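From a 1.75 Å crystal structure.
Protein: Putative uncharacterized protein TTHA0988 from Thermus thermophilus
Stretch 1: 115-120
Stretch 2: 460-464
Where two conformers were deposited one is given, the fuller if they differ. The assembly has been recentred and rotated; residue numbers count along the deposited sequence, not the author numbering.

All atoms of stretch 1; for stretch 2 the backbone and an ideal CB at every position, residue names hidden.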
# COMPACT_ATOMS: atom_id res chain seq x y z
N TYR A 115 16.19 -9.79 6.65
CA TYR A 115 16.14 -8.67 7.59
C TYR A 115 14.88 -7.82 7.46
O TYR A 115 14.49 -7.13 8.40
CB TYR A 115 17.36 -7.77 7.42
CG TYR A 115 18.58 -8.30 8.12
CD1 TYR A 115 19.41 -9.24 7.51
CD2 TYR A 115 18.89 -7.89 9.41
CE1 TYR A 115 20.53 -9.73 8.16
CE2 TYR A 115 20.02 -8.38 10.07
CZ TYR A 115 20.82 -9.30 9.44
OH TYR A 115 21.94 -9.80 10.08
N ALA A 116 14.26 -7.85 6.29
CA ALA A 116 13.03 -7.11 6.03
C ALA A 116 12.31 -7.80 4.89
O ALA A 116 12.93 -8.50 4.10
CB ALA A 116 13.33 -5.67 5.67
N LEU A 117 11.01 -7.60 4.84
CA LEU A 117 10.18 -8.26 3.85
C LEU A 117 9.12 -7.27 3.46
O LEU A 117 8.47 -6.69 4.33
CB LEU A 117 9.54 -9.51 4.44
CG LEU A 117 8.84 -10.48 3.48
CD1 LEU A 117 9.86 -11.23 2.64
CD2 LEU A 117 8.00 -11.46 4.27
N GLY A 118 8.96 -7.05 2.17
CA GLY A 118 7.77 -6.39 1.68
C GLY A 118 7.93 -5.05 0.99
O GLY A 118 6.97 -4.28 0.94
N PHE A 119 9.10 -4.77 0.42
CA PHE A 119 9.23 -3.56 -0.40
C PHE A 119 8.11 -3.56 -1.47
O PHE A 119 7.49 -2.52 -1.76
CB PHE A 119 10.60 -3.48 -1.06
CG PHE A 119 10.83 -2.20 -1.80
CD1 PHE A 119 10.68 -2.14 -3.18
CD2 PHE A 119 11.18 -1.04 -1.11
CE1 PHE A 119 10.89 -0.95 -3.86
CE2 PHE A 119 11.38 0.15 -1.79
CZ PHE A 119 11.24 0.20 -3.16
N THR A 120 7.89 -4.73 -2.05
CA THR A 120 6.61 -5.09 -2.67
C THR A 120 6.23 -6.39 -1.95
O THR A 120 7.09 -7.01 -1.33
CB THR A 120 6.73 -5.31 -4.19
OG1 THR A 120 7.66 -6.38 -4.46
CG2 THR A 120 7.22 -4.05 -4.89
N UNK A 460 0.60 3.15 -0.24
CA UNK A 460 2.05 3.25 -0.13
C UNK A 460 2.67 1.87 0.08
O UNK A 460 2.06 0.98 0.68
CB UNK A 460 2.44 4.19 1.02
N UNK A 461 3.89 1.70 -0.43
CA UNK A 461 4.69 0.52 -0.12
C UNK A 461 4.97 0.48 1.38
O UNK A 461 5.02 1.53 2.03
CB UNK A 461 6.00 0.52 -0.92
N UNK A 462 5.15 -0.71 1.92
CA UNK A 462 5.31 -0.90 3.37
C UNK A 462 6.66 -0.42 3.89
O UNK A 462 6.78 -0.11 5.07
CB UNK A 462 5.13 -2.38 3.72
N UNK A 463 7.66 -0.39 3.00
CA UNK A 463 9.04 -0.01 3.33
C UNK A 463 9.58 1.05 2.39
O UNK A 463 9.26 1.07 1.20
CB UNK A 463 9.95 -1.24 3.29
N UNK A 464 10.45 1.91 2.92
CA UNK A 464 11.11 2.93 2.11
C UNK A 464 12.36 3.45 2.77
O UNK A 464 12.40 3.59 4.00
CB UNK A 464 10.15 4.09 1.83

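Position 460 gets no guidance from stretch 1. Its backbone is extended, at phi -54° and psi 149°, and no atom of stretch 1 lies within 5.5 Å of the ideal CB, so almost any residue would serve. The deposited residue is Lys460, whose long side chain takes its ammonium group to a partner elsewhere in the structure.

Position 461 points its CA-to-CB bond toward stretch 1, and the ideal CB would sit 3.5 Å from Phe119 O. There is room for it, and phi -62° with psi 152° is open to any L-residue, so a small side chain such as alanine or serine would be as plausible as none. The deposited residue is Gly461. It makes only a loose contact, its CA 4.4 Å from Phe119 O, and nothing in this contact demands glycine.

Position 462 is more telling. CA-to-CB points toward stretch 1, and the ideal CB lies 3.8 Å from Gly118 O. This oxygen offers an acceptor to a short side chain carrying a donor; serine and threonine are natural candidates, and cysteine is a weaker one. The deposited residue is Ser462. With chi1 at 69° (p), OG donates a hydrogen bond to Gly118 O at 2.7 Å. A water extends the link, lying 2.6 Å from Leu117 O and 3.0 Å from Ser462 OG. The fit is close: an ideal CB on Gly118 would come within 3.1 Å of Ser462 OG, although the backbone angles of Gly118 already call for glycine.

Position 463 also points toward stretch 1, its ideal CB 4.4 Å from Phe119 CA. Beyond it lie the methyl of Ala116 and the backbone of the turn through Gly118, which a side chain of moderate length could pack against. Leucine, isoleucine or methionine would suit, whereas a charge would find no opposite charge in stretch 1. The deposited residue is Leu463, which has the largest area covered by the other stretch. Its m,t rotamer brings CD1 to 3.9 Å from Ala116 CB, an apolar contact, and to 3.8 Å from Leu117 O. The backbone takes part too: Leu463 O lies 3.7 Å from Phe119 CD2, and one water donates to both Phe119 O and Leu463 O, at 2.6 Å each.

Position 464 has CA-to-CB directed sideways, with the ideal CB 5.5 Å from Phe119 CE2. Its extended backbone, phi -160° and psi 143°, would admit many residues; Gly464 is deposited, and stretch 1 gives no reason for that choice.

Stretch 2 460-464: KGSLG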
# COMPACT_ATOMS: atom_id res chain seq x y z
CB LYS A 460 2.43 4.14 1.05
CG LYS A 460 2.10 3.52 2.41
CD LYS A 460 2.26 4.51 3.55
CE LYS A 460 1.81 3.92 4.87
NZ LYS A 460 2.35 2.55 5.14
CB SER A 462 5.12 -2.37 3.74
OG SER A 462 6.19 -3.17 3.25
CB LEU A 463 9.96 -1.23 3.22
CG LEU A 463 9.72 -2.39 4.18
CD1 LEU A 463 10.60 -3.57 3.81
CD2 LEU A 463 9.96 -1.95 5.62
O HOH W 1 7.57 -4.55 5.59
O HOH W 2 4.76 -2.92 0.01
O HOH W 3 7.67 -0.44 -0.18
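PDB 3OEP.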